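Local coordinates for sortase family protein (Clostridium perfringens, PDB 6IXZ) that probably acts as a class C sortase, a cysteine transpeptidase of the kind that links pilin subunits covalently into pili, at residues 139-144 with 187-192; 99-104 with 161-166; 83-88 with 111-116. All blocks are in the same frame, centred on the assembly; numbering follows the deposited sequence.

Contact 1: residues 139-144 with 187-192; sequences DLAYKV and ERTDLS
R188 meets Y142 through a chain whose CG stands anti to the backbone N (chi1 -169°) and which then bends at chi2 (68°), setting CD over one face of the tyrosine ring. The evidence for a CH-pi contact is that R188 CD lies 4.1 Å from the Y142 ring centroid and only 28° off its normal. Beyond the bend, R188 NE makes a salt-bridging hydrogen bond to D190 OD2 within its own segment, at 2.8 Å and in the guanidinium plane. The same carboxylate oxygen crosses to the other segment, taking the backbone N-H of A141 (N to OD2 2.7 Å). OD2 offers its syn lone pair to A141 N and its anti lone pair to R188 NE, so the carboxylate is gripped from two directions. Backbone pairing completes the join. K143 N reaches E187 O at 2.8 Å and E187 N reaches K143 O at 2.7 Å, while T189 N gives a nearly straight bond to A141 O (2.9 Å). T189 OG1 adds a weak bond to that carbonyl. Outside the segments, D165 receives both Y142 OH and R188 NH1. The arrangement is an antiparallel pair, K143-E187 hydrogen-bonded and Y142-R188 non-hydrogen-bonded, where the last strand of the sortase beta-barrel leaves strand 138-150 and an aspartate side chain continues the bonding beyond its end.

Contact 2: residues 99-104 with 161-166; sequences GGENTH and SDDKDY
Y166 sets its CB over the face of the H104 imidazole, 3.7 Å from the H104 ring centroid, and turns the edge of its own ring toward that face. With centroids 5.5 Å apart and planes at 69°, the two rings form an edge-to-face pair. Alongside them, Y166 N donates to T103 O at 3.0 Å and T103 N to K164 O at 3.1 Å. These bonds, with T103 facing D165 and H104 facing Y166, define a parallel pairing of strands 103-109 and 165-173. In the sortase beta-barrel the pairing of these neighbouring strands opens here, at T103 with D165, and runs on toward the predicted active-site residues H110 and C172. The loops entering the strands are tied as well. D165 holds CG anti to its backbone N (chi1 180°), and OD1 accepts G100 N at 2.8 Å from above the carboxylate plane, 64° out of it. N102 OD1 accepts D163 N, a backbone amide of the type II turn S161-K164, also at 2.8 Å. T103 OG1 closes its own loop by donating to G100 O (2.6 Å), and water 1 bridges that hydroxyl to Y166 O. Further out, T168 OG1 and the carbonyl of K159 fix the imidazole nitrogens of H104, and F41 of helix 23-41 packs on N102.

Contact 3: residues 83-88 with 111-116; sequences ILKKGV and TGLANQ
L113 points its CB at the other segment and reaches L84 with one branch: chi2 of 168° extends CD1 until it lies 4.0 Å from L84 CB. This apolar touch lies beside a second one, in which the side chain of K85 passes obliquely across that of L113. K85 CG stands anti to its carbonyl carbon (chi1 -81°) and comes within 3.5 Å of L113 O, so the aliphatic root of the lysine does the packing while its extended chain carries NZ away from the partner helix. The A114 methyl, CB, rests against L84 O at 3.5 Å. Here the backbones themselves come close: A114 CA lies 3.3 Å from K85 O with an angle of 149° at the hydrogen, which fits a CA-H...O contact. Polar linkage is supplied by water 3, which donates to K85 O at 2.8 Å and to A114 O at 3.0 Å and thereby bridges the K85 and A114 carbonyls across the two segments. Both segments leave helical geometry with positive phi, at G87 and at N115. The buried area is modest, 221 Å² over both sides, as expected when just four residues meet. The L113 side chain comes within about 4 Å of that of H110, and the L84 side chain within about 7 Å of that of C172, both predicted active-site residues. Two short helices, 81-86 and 111-114, thus pack together beside the probable catalytic site of a sortase domain.

Contacts 1 and 2, centres 11 Å apart, belong to one sheet and meet through D165 of contact 2. Contact 1 pairs its strands antiparallel and contact 2 parallel; both mix backbone bonds with an aromatic ring, buried residues and exposed ones. Contact 3 lies on the opposite side of the chain's centre, about 26 Å from contact 1 and 27 Å from contact 2 between centres. It joins short helices rather than strands, buries less surface, and relies on apolar touches and a bridging water. All three are partly buried, each centred about 14 Å from the centre of the chain, and none is wholly core. Strand 103-109 nevertheless connects contact 2 to the helix 111-114 of contact 3.

Contact 1: residues 139-144 with 187-192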
ATOM      1  N   ASP A 139       5.630 -10.994   5.467  1.00 28.28           N
ATOM      2  CA  ASP A 139       4.819 -11.536   4.402  1.00 34.78           C
ATOM      3  C   ASP A 139       3.359 -11.458   4.826  1.00 36.36           C
ATOM      4  O   ASP A 139       2.978 -12.058   5.839  1.00 33.21           O
ATOM      5  CB  ASP A 139       5.197 -12.993   4.162  1.00 34.40           C
ATOM      6  CG  ASP A 139       6.591 -13.154   3.572  1.00 38.50           C
ATOM      7  OD1 ASP A 139       7.134 -12.202   2.962  1.00 37.33           O
ATOM      8  OD2 ASP A 139       7.109 -14.278   3.655  1.00 39.44           O
ATOM      9  N   LEU A 140       2.553 -10.671   4.113  1.00 27.96           N
ATOM     10  CA  LEU A 140       1.132 -10.542   4.471  1.00 27.41           C
ATOM     11  C   LEU A 140       0.255 -11.027   3.328  1.00 26.40           C
ATOM     12  O   LEU A 140       0.575 -10.828   2.153  1.00 29.58           O
ATOM     13  CB  LEU A 140       0.769  -9.085   4.842  1.00 25.71           C
ATOM     14  CG  LEU A 140       1.552  -8.374   5.960  1.00 31.02           C
ATOM     15  CD1 LEU A 140       1.270  -6.880   6.007  1.00 30.81           C
ATOM     16  CD2 LEU A 140       1.267  -8.973   7.324  1.00 32.46           C
ATOM     17  N   ALA A 141      -0.866 -11.666   3.649  1.00 26.18           N
ATOM     18  CA  ALA A 141      -1.779 -12.077   2.584  1.00 24.73           C
ATOM     19  C   ALA A 141      -3.160 -11.486   2.811  1.00 23.61           C
ATOM     20  O   ALA A 141      -3.635 -11.430   3.926  1.00 24.11           O
ATOM     21  CB  ALA A 141      -1.844 -13.603   2.485  1.00 30.09           C
ATOM     22  N   TYR A 142      -3.776 -10.995   1.747  1.00 23.60           N
ATOM     23  CA  TYR A 142      -5.094 -10.409   1.850  1.00 21.56           C
ATOM     24  C   TYR A 142      -6.039 -11.067   0.851  1.00 21.89           C
ATOM     25  O   TYR A 142      -5.639 -11.524  -0.211  1.00 27.63           O
ATOM     26  CB  TYR A 142      -5.023  -8.874   1.631  1.00 20.71           C
ATOM     27  CG  TYR A 142      -4.374  -8.139   2.769  1.00 18.90           C
ATOM     28  CD1 TYR A 142      -5.130  -7.588   3.782  1.00 18.13           C
ATOM     29  CD2 TYR A 142      -2.997  -8.079   2.886  1.00 19.42           C
ATOM     30  CE1 TYR A 142      -4.549  -6.968   4.851  1.00 17.55           C
ATOM     31  CE2 TYR A 142      -2.401  -7.495   3.982  1.00 20.65           C
ATOM     32  CZ  TYR A 142      -3.185  -6.905   4.952  1.00 19.63           C
ATOM     33  OH  TYR A 142      -2.599  -6.322   6.055  1.00 16.05           O
ATOM     34  N   LYS A 143      -7.314 -11.057   1.183  1.00 24.10           N
ATOM     35  CA  LYS A 143      -8.335 -11.536   0.283  1.00 25.46           C
ATOM     36  C   LYS A 143      -9.396 -10.467   0.067  1.00 21.82           C
ATOM     37  O   LYS A 143      -9.973  -9.945   1.041  1.00 20.36           O
ATOM     38  CB  LYS A 143      -8.986 -12.781   0.880  1.00 34.12           C
ATOM     39  CG  LYS A 143     -10.050 -13.434   0.020  1.00 32.12           C
ATOM     40  CD  LYS A 143     -10.539 -14.703   0.694  1.00 35.59           C
ATOM     41  CE  LYS A 143     -10.877 -14.430   2.150  1.00 36.92           C
ATOM     42  NZ  LYS A 143     -11.850 -15.421   2.679  1.00 43.05           N
ATOM     43  N   VAL A 144      -9.688 -10.225  -1.211  1.00 22.57           N
ATOM     44  CA  VAL A 144     -10.650  -9.228  -1.661  1.00 26.89           C
ATOM     45  C   VAL A 144     -12.043  -9.505  -1.089  1.00 31.34           C
ATOM     46  O   VAL A 144     -12.550 -10.619  -1.200  1.00 29.19           O
ATOM     47  CB  VAL A 144     -10.747  -9.210  -3.197  1.00 25.80           C
ATOM     48  CG1 VAL A 144     -11.804  -8.225  -3.655  1.00 23.13           C
ATOM     49  CG2 VAL A 144      -9.407  -8.854  -3.813  1.00 27.82           C
ATOM     50  N   GLU A 187      -9.035  -8.210   2.906  1.00 21.38           N
ATOM     51  CA  GLU A 187      -8.960  -8.439   4.353  1.00 22.09           C
ATOM     52  C   GLU A 187      -7.915  -9.515   4.643  1.00 18.46           C
ATOM     53  O   GLU A 187      -7.779 -10.461   3.872  1.00 21.11           O
ATOM     54  CB  GLU A 187     -10.338  -8.863   4.910  1.00 23.48           C
ATOM     55  CG  GLU A 187     -10.366  -9.120   6.422  1.00 26.19           C
ATOM     56  CD  GLU A 187     -11.764  -9.046   7.025  1.00 30.76           C
ATOM     57  OE1 GLU A 187     -12.754  -9.043   6.267  1.00 39.16           O
ATOM     58  OE2 GLU A 187     -11.882  -8.947   8.263  1.00 35.86           O
ATOM     59  N   ARG A 188      -7.132  -9.293   5.694  1.00 19.22           N
ATOM     60  CA  ARG A 188      -6.017 -10.152   6.096  1.00 23.03           C
ATOM     61  C   ARG A 188      -6.489 -11.601   6.172  1.00 26.08           C
ATOM     62  O   ARG A 188      -7.531 -11.875   6.779  1.00 22.55           O
ATOM     63  CB  ARG A 188      -5.515  -9.714   7.483  1.00 20.64           C
ATOM     64  CG  ARG A 188      -4.193 -10.316   7.950  1.00 23.00           C
ATOM     65  CD  ARG A 188      -3.007  -9.818   7.137  1.00 21.56           C
ATOM     66  NE  ARG A 188      -1.765 -10.394   7.613  1.00 23.78           N
ATOM     67  CZ  ARG A 188      -1.140 -10.042   8.739  1.00 25.69           C
ATOM     68  NH1 ARG A 188      -1.581  -9.036   9.492  1.00 29.02           N
ATOM     69  NH2 ARG A 188      -0.069 -10.715   9.128  1.00 25.73           N
ATOM     70  N   THR A 189      -5.778 -12.505   5.497  1.00 29.08           N
ATOM     71  CA  THR A 189      -6.162 -13.928   5.486  1.00 33.45           C
ATOM     72  C   THR A 189      -5.194 -14.789   6.271  1.00 38.16           C
ATOM     73  O   THR A 189      -5.483 -15.960   6.524  1.00 39.69           O
ATOM     74  CB  THR A 189      -6.269 -14.530   4.067  1.00 33.31           C
ATOM     75  OG1 THR A 189      -5.035 -14.357   3.371  1.00 34.95           O
ATOM     76  CG2 THR A 189      -7.397 -13.898   3.273  1.00 39.57           C
ATOM     77  N   ASP A 190      -4.033 -14.239   6.620  1.00 33.64           N
ATOM     78  CA  ASP A 190      -3.218 -14.848   7.675  1.00 39.46           C
ATOM     79  C   ASP A 190      -3.925 -14.697   9.017  1.00 38.66           C
ATOM     80  O   ASP A 190      -4.784 -13.819   9.191  1.00 33.14           O
ATOM     81  CB  ASP A 190      -1.826 -14.216   7.750  1.00 39.94           C
ATOM     82  CG  ASP A 190      -1.272 -13.860   6.386  1.00 36.87           C
ATOM     83  OD1 ASP A 190      -1.066 -14.779   5.559  1.00 36.01           O
ATOM     84  OD2 ASP A 190      -1.091 -12.656   6.130  1.00 27.21           O
ATOM     85  N   LEU A 191      -3.591 -15.578   9.956  1.00 38.64           N
ATOM     86  CA  LEU A 191      -4.190 -15.519  11.293  1.00 38.44           C
ATOM     87  C   LEU A 191      -3.550 -14.400  12.133  1.00 46.11           C
ATOM     88  O   LEU A 191      -2.376 -14.051  11.934  1.00 38.86           O
ATOM     89  CB  LEU A 191      -4.077 -16.881  11.998  1.00 46.62           C
ATOM     90  CG  LEU A 191      -5.121 -17.914  11.530  1.00 45.32           C
ATOM     91  CD1 LEU A 191      -4.901 -18.271  10.068  1.00 47.65           C
ATOM     92  CD2 LEU A 191      -5.111 -19.174  12.383  1.00 52.51           C
ATOM     93  N   SER A 192      -4.348 -13.816  13.031  1.00 54.79           N
ATOM     94  CA  SER A 192      -3.893 -12.765  13.949  1.00 52.98           C
ATOM     95  C   SER A 192      -3.336 -13.348  15.245  1.00 57.03           C
ATOM     96  O   SER A 192      -3.900 -13.137  16.323  1.00 55.32           O
ATOM     97  CB  SER A 192      -5.056 -11.837  14.291  1.00 59.03           C
ATOM     98  OG  SER A 192      -5.998 -12.511  15.111  1.00 55.49           O
TER

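Contact 2: residues 99-104 with 161-166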
ATOM      1  N   GLY A  99       0.055  -4.510   8.580  1.00 16.29           N
ATOM      2  CA  GLY A  99      -0.954  -5.337   9.236  1.00 19.01           C
ATOM      3  C   GLY A  99      -1.266  -4.979  10.684  1.00 20.11           C
ATOM      4  O   GLY A  99      -0.608  -4.161  11.307  1.00 21.62           O
ATOM      5  N   GLY A 100      -2.244  -5.672  11.244  1.00 26.59           N
ATOM      6  CA  GLY A 100      -2.703  -5.393  12.587  1.00 24.27           C
ATOM      7  C   GLY A 100      -4.180  -5.085  12.561  1.00 23.25           C
ATOM      8  O   GLY A 100      -4.691  -4.509  11.591  1.00 23.68           O
ATOM      9  N   GLU A 101      -4.869  -5.493  13.622  1.00 24.94           N
ATOM     10  CA  GLU A 101      -6.247  -5.078  13.883  1.00 28.17           C
ATOM     11  C   GLU A 101      -6.325  -3.548  13.939  1.00 25.98           C
ATOM     12  O   GLU A 101      -5.376  -2.897  14.347  1.00 27.90           O
ATOM     13  CB  GLU A 101      -6.728  -5.699  15.214  1.00 33.73           C
ATOM     14  CG  GLU A 101      -8.243  -5.773  15.369  1.00 43.17           C
ATOM     15  CD  GLU A 101      -8.697  -6.698  16.498  1.00 51.61           C
ATOM     16  OE1 GLU A 101      -8.157  -6.578  17.629  1.00 48.48           O
ATOM     17  OE2 GLU A 101      -9.600  -7.542  16.252  1.00 45.64           O
ATOM     18  N   ASN A 102      -7.455  -2.975  13.540  1.00 24.82           N
ATOM     19  CA  ASN A 102      -7.575  -1.521  13.496  1.00 23.18           C
ATOM     20  C   ASN A 102      -6.528  -0.910  12.566  1.00 21.45           C
ATOM     21  O   ASN A 102      -5.921   0.114  12.898  1.00 22.89           O
ATOM     22  CB  ASN A 102      -7.418  -0.936  14.901  1.00 21.12           C
ATOM     23  CG  ASN A 102      -8.347  -1.574  15.888  1.00 24.98           C
ATOM     24  OD1 ASN A 102      -9.544  -1.700  15.616  1.00 26.12           O
ATOM     25  ND2 ASN A 102      -7.792  -2.117  16.971  1.00 22.36           N
ATOM     26  N   THR A 103      -6.293  -1.547  11.418  1.00 22.93           N
ATOM     27  CA  THR A 103      -5.503  -0.910  10.352  1.00 25.88           C
ATOM     28  C   THR A 103      -6.194  -0.962   8.999  1.00 22.95           C
ATOM     29  O   THR A 103      -6.989  -1.871   8.716  1.00 27.32           O
ATOM     30  CB  THR A 103      -4.053  -1.474  10.228  1.00 25.99           C
ATOM     31  OG1 THR A 103      -4.070  -2.836   9.748  1.00 22.47           O
ATOM     32  CG2 THR A 103      -3.334  -1.398  11.569  1.00 22.78           C
ATOM     33  N   HIS A 104      -5.880   0.043   8.176  1.00 20.86           N
ATOM     34  CA  HIS A 104      -6.332   0.120   6.805  1.00 18.97           C
ATOM     35  C   HIS A 104      -5.367   0.960   5.969  1.00 20.09           C
ATOM     36  O   HIS A 104      -5.382   2.186   6.048  1.00 19.04           O
ATOM     37  CB  HIS A 104      -7.733   0.735   6.767  1.00 17.28           C
ATOM     38  CG  HIS A 104      -8.415   0.583   5.458  1.00 18.13           C
ATOM     39  ND1 HIS A 104      -9.750   0.881   5.271  1.00 20.22           N
ATOM     40  CD2 HIS A 104      -7.978   0.063   4.291  1.00 18.78           C
ATOM     41  CE1 HIS A 104     -10.096   0.564   4.039  1.00 22.89           C
ATOM     42  NE2 HIS A 104      -9.026   0.110   3.410  1.00 22.48           N
ATOM     43  N   SER A 161     -11.508   0.551   9.973  1.00 27.30           N
ATOM     44  CA  SER A 161     -12.653  -0.110  10.608  1.00 30.22           C
ATOM     45  C   SER A 161     -12.178  -0.807  11.877  1.00 26.61           C
ATOM     46  O   SER A 161     -11.154  -1.526  11.843  1.00 21.74           O
ATOM     47  CB  SER A 161     -13.291  -1.144   9.672  1.00 33.18           C
ATOM     48  OG  SER A 161     -13.911  -0.543   8.545  1.00 32.33           O
ATOM     49  N   ASP A 162     -12.903  -0.607  12.985  1.00 23.76           N
ATOM     50  CA  ASP A 162     -12.574  -1.305  14.252  1.00 25.35           C
ATOM     51  C   ASP A 162     -12.535  -2.819  14.050  1.00 24.57           C
ATOM     52  O   ASP A 162     -13.339  -3.377  13.312  1.00 24.00           O
ATOM     53  CB  ASP A 162     -13.569  -1.001  15.386  1.00 26.84           C
ATOM     54  CG  ASP A 162     -13.715   0.482  15.690  1.00 32.01           C
ATOM     55  OD1 ASP A 162     -14.476   0.796  16.632  1.00 37.49           O
ATOM     56  OD2 ASP A 162     -13.121   1.333  14.998  1.00 32.77           O
ATOM     57  N   ASP A 163     -11.547  -3.466  14.668  1.00 26.31           N
ATOM     58  CA  ASP A 163     -11.418  -4.917  14.651  1.00 26.54           C
ATOM     59  C   ASP A 163     -11.084  -5.510  13.274  1.00 32.38           C
ATOM     60  O   ASP A 163     -11.136  -6.745  13.103  1.00 33.48           O
ATOM     61  CB  ASP A 163     -12.680  -5.590  15.208  1.00 28.55           C
ATOM     62  CG  ASP A 163     -13.060  -5.066  16.570  1.00 30.50           C
ATOM     63  OD1 ASP A 163     -12.149  -4.799  17.395  1.00 35.07           O
ATOM     64  OD2 ASP A 163     -14.259  -4.821  16.774  1.00 34.39           O
ATOM     65  N   LYS A 164     -10.742  -4.660  12.299  1.00 24.25           N
ATOM     66  CA  LYS A 164     -10.404  -5.173  10.960  1.00 24.95           C
ATOM     67  C   LYS A 164      -8.982  -4.816  10.540  1.00 24.51           C
ATOM     68  O   LYS A 164      -8.462  -3.757  10.914  1.00 21.05           O
ATOM     69  CB  LYS A 164     -11.375  -4.635   9.920  1.00 27.96           C
ATOM     70  CG  LYS A 164     -12.847  -4.877  10.216  1.00 33.52           C
ATOM     71  CD  LYS A 164     -13.219  -6.342  10.149  1.00 37.89           C
ATOM     72  CE  LYS A 164     -14.659  -6.542  10.602  1.00 45.28           C
ATOM     73  NZ  LYS A 164     -15.460  -7.354   9.644  1.00 46.34           N
ATOM     74  N   ASP A 165      -8.413  -5.676   9.692  1.00 20.84           N
ATOM     75  CA  ASP A 165      -7.104  -5.497   9.104  1.00 22.48           C
ATOM     76  C   ASP A 165      -7.287  -5.471   7.577  1.00 21.17           C
ATOM     77  O   ASP A 165      -7.502  -6.513   6.937  1.00 18.22           O
ATOM     78  CB  ASP A 165      -6.164  -6.640   9.552  1.00 23.32           C
ATOM     79  CG  ASP A 165      -4.762  -6.520   8.958  1.00 24.49           C
ATOM     80  OD1 ASP A 165      -3.823  -7.164   9.468  1.00 22.42           O
ATOM     81  OD2 ASP A 165      -4.594  -5.759   7.990  1.00 24.37           O
ATOM     82  N   TYR A 166      -7.333  -4.259   7.008  1.00 18.25           N
ATOM     83  CA  TYR A 166      -7.678  -4.086   5.597  1.00 20.16           C
ATOM     84  C   TYR A 166      -6.512  -3.422   4.866  1.00 20.71           C
ATOM     85  O   TYR A 166      -5.831  -2.541   5.422  1.00 21.04           O
ATOM     86  CB  TYR A 166      -8.902  -3.165   5.396  1.00 20.01           C
ATOM     87  CG  TYR A 166     -10.274  -3.707   5.784  1.00 21.55           C
ATOM     88  CD1 TYR A 166     -10.592  -5.065   5.667  1.00 21.29           C
ATOM     89  CD2 TYR A 166     -11.226  -2.857   6.341  1.00 21.17           C
ATOM     90  CE1 TYR A 166     -11.851  -5.533   6.040  1.00 24.28           C
ATOM     91  CE2 TYR A 166     -12.486  -3.311   6.704  1.00 26.73           C
ATOM     92  CZ  TYR A 166     -12.798  -4.648   6.528  1.00 23.99           C
ATOM     93  OH  TYR A 166     -14.047  -5.098   6.861  1.00 26.70           O
TER
HETATM   94  O   HOH W   1      -3.631  -2.559   7.204  1.00 19.94           O
HETATM   95  O   HOH W   2      -9.593  -1.420   9.403  1.00 21.27           O

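Contact 3: residues 83-88 with 111-116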
ATOM      1  N   ILE A  83       5.955  10.931  -6.965  1.00 20.79           N
ATOM      2  CA  ILE A  83       6.062   9.537  -6.539  1.00 19.43           C
ATOM      3  C   ILE A  83       5.100   8.638  -7.291  1.00 17.19           C
ATOM      4  O   ILE A  83       5.463   7.534  -7.678  1.00 21.94           O
ATOM      5  CB  ILE A  83       5.839   9.389  -5.037  1.00 20.53           C
ATOM      6  CG1 ILE A  83       7.067   9.935  -4.286  1.00 29.05           C
ATOM      7  CG2 ILE A  83       5.577   7.920  -4.696  1.00 22.72           C
ATOM      8  CD1 ILE A  83       6.716  10.935  -3.199  1.00 29.63           C
ATOM      9  N   LEU A  84       3.937   9.161  -7.645  1.00 18.40           N
ATOM     10  CA  LEU A  84       2.980   8.384  -8.407  1.00 17.66           C
ATOM     11  C   LEU A  84       3.402   8.233  -9.841  1.00 19.98           C
ATOM     12  O   LEU A  84       2.945   7.315 -10.516  1.00 12.87           O
ATOM     13  CB  LEU A  84       1.574   8.981  -8.359  1.00 17.59           C
ATOM     14  CG  LEU A  84       0.748   8.936  -7.072  1.00 14.65           C
ATOM     15  CD1 LEU A  84      -0.570   9.652  -7.288  1.00 16.42           C
ATOM     16  CD2 LEU A  84       0.483   7.522  -6.561  1.00 16.26           C
ATOM     17  N   LYS A  85       4.273   9.128 -10.319  1.00 22.07           N
ATOM     18  CA  LYS A  85       4.917   8.943 -11.624  1.00 17.41           C
ATOM     19  C   LYS A  85       5.792   7.690 -11.611  1.00 20.35           C
ATOM     20  O   LYS A  85       5.931   7.037 -12.647  1.00 19.00           O
ATOM     21  CB  LYS A  85       5.760  10.165 -12.015  1.00 19.12           C
ATOM     22  CG  LYS A  85       4.979  11.331 -12.600  1.00 20.30           C
ATOM     23  CD  LYS A  85       5.911  12.529 -12.830  1.00 20.23           C
ATOM     24  CE  LYS A  85       5.131  13.763 -13.268  1.00 25.01           C
ATOM     25  NZ  LYS A  85       6.021  14.812 -13.848  1.00 20.90           N
ATOM     26  N   LYS A  86       6.369   7.339 -10.455  1.00 16.99           N
ATOM     27  CA  LYS A  86       7.214   6.128 -10.337  1.00 18.83           C
ATOM     28  C   LYS A  86       6.448   4.817 -10.062  1.00 18.53           C
ATOM     29  O   LYS A  86       6.898   3.711 -10.429  1.00 17.16           O
ATOM     30  CB  LYS A  86       8.226   6.298  -9.200  1.00 21.76           C
ATOM     31  CG  LYS A  86       9.214   7.434  -9.381  1.00 25.86           C
ATOM     32  CD  LYS A  86      10.343   7.280  -8.365  1.00 28.24           C
ATOM     33  CE  LYS A  86      10.778   8.599  -7.776  1.00 30.96           C
ATOM     34  NZ  LYS A  86      11.051   8.439  -6.320  1.00 36.90           N
ATOM     35  N   GLY A  87       5.432   4.899  -9.227  1.00 17.89           N
ATOM     36  CA  GLY A  87       4.716   3.680  -8.830  1.00 15.26           C
ATOM     37  C   GLY A  87       3.710   3.874  -7.711  1.00 16.24           C
ATOM     38  O   GLY A  87       3.195   4.975  -7.467  1.00 17.36           O
ATOM     39  N   VAL A  88       3.329   2.744  -7.135  1.00 16.17           N
ATOM     40  CA  VAL A  88       2.290   2.657  -6.125  1.00 14.77           C
ATOM     41  C   VAL A  88       2.797   3.288  -4.857  1.00 15.04           C
ATOM     42  O   VAL A  88       3.930   3.011  -4.438  1.00 18.76           O
ATOM     43  CB  VAL A  88       1.989   1.181  -5.794  1.00 18.24           C
ATOM     44  CG1 VAL A  88       0.896   1.091  -4.716  1.00 20.05           C
ATOM     45  CG2 VAL A  88       1.578   0.455  -7.037  1.00 18.97           C
ATOM     46  N   THR A 111      -1.910   5.526 -13.440  1.00 17.43           N
ATOM     47  CA  THR A 111      -1.270   5.146 -14.687  1.00 18.05           C
ATOM     48  C   THR A 111      -1.195   6.335 -15.665  1.00 18.98           C
ATOM     49  O   THR A 111      -0.266   6.436 -16.440  1.00 17.45           O
ATOM     50  CB  THR A 111      -1.952   3.954 -15.385  1.00 22.00           C
ATOM     51  OG1 THR A 111      -3.236   4.337 -15.886  1.00 36.17           O
ATOM     52  CG2 THR A 111      -2.083   2.757 -14.484  1.00 16.20           C
ATOM     53  N   GLY A 112      -2.097   7.291 -15.535  1.00 23.32           N
ATOM     54  CA  GLY A 112      -1.958   8.565 -16.264  1.00 24.03           C
ATOM     55  C   GLY A 112      -0.661   9.300 -15.998  1.00 23.32           C
ATOM     56  O   GLY A 112      -0.130   9.959 -16.885  1.00 20.42           O
ATOM     57  N   LEU A 113      -0.202   9.288 -14.744  1.00 22.84           N
ATOM     58  CA  LEU A 113       1.103   9.859 -14.388  1.00 23.61           C
ATOM     59  C   LEU A 113       2.290   8.916 -14.667  1.00 24.50           C
ATOM     60  O   LEU A 113       3.401   9.352 -15.032  1.00 20.26           O
ATOM     61  CB  LEU A 113       1.103  10.239 -12.895  1.00 20.94           C
ATOM     62  CG  LEU A 113       0.305  11.483 -12.536  1.00 21.94           C
ATOM     63  CD1 LEU A 113       0.139  11.591 -11.030  1.00 22.17           C
ATOM     64  CD2 LEU A 113       0.957  12.746 -13.101  1.00 23.06           C
ATOM     65  N   ALA A 114       2.091   7.648 -14.308  1.00 22.30           N
ATOM     66  CA  ALA A 114       3.123   6.651 -14.413  1.00 17.96           C
ATOM     67  C   ALA A 114       3.389   6.193 -15.848  1.00 19.33           C
ATOM     68  O   ALA A 114       4.487   5.750 -16.156  1.00 15.45           O
ATOM     69  CB  ALA A 114       2.774   5.464 -13.540  1.00 16.47           C
ATOM     70  N   ASN A 115       2.390   6.273 -16.722  1.00 20.91           N
ATOM     71  CA  ASN A 115       2.520   5.731 -18.081  1.00 19.95           C
ATOM     72  C   ASN A 115       2.868   4.264 -18.109  1.00 20.19           C
ATOM     73  O   ASN A 115       3.614   3.817 -18.984  1.00 19.20           O
ATOM     74  CB  ASN A 115       3.533   6.522 -18.883  1.00 22.45           C
ATOM     75  CG  ASN A 115       3.018   7.872 -19.244  1.00 25.64           C
ATOM     76  OD1 ASN A 115       1.913   7.979 -19.772  1.00 33.06           O
ATOM     77  ND2 ASN A 115       3.729   8.918 -18.845  1.00 26.46           N
ATOM     78  N   GLN A 116       2.325   3.537 -17.134  1.00 20.10           N
ATOM     79  CA  GLN A 116       2.577   2.086 -16.928  1.00 23.66           C
ATOM     80  C   GLN A 116       1.257   1.502 -16.376  1.00 24.49           C
ATOM     81  O   GLN A 116       0.467   2.223 -15.752  1.00 23.87           O
ATOM     82  CB  GLN A 116       3.696   1.857 -15.873  1.00 24.92           C
ATOM     83  CG  GLN A 116       5.101   2.347 -16.261  1.00 22.92           C
ATOM     84  CD  GLN A 116       5.717   1.564 -17.405  1.00 31.76           C
ATOM     85  OE1 GLN A 116       5.423   0.379 -17.574  1.00 34.80           O
ATOM     86  NE2 GLN A 116       6.637   2.198 -18.158  1.00 34.44           N
TER
HETATM   87  O   HOH W   3       6.238   4.612 -13.935  1.00 20.23           O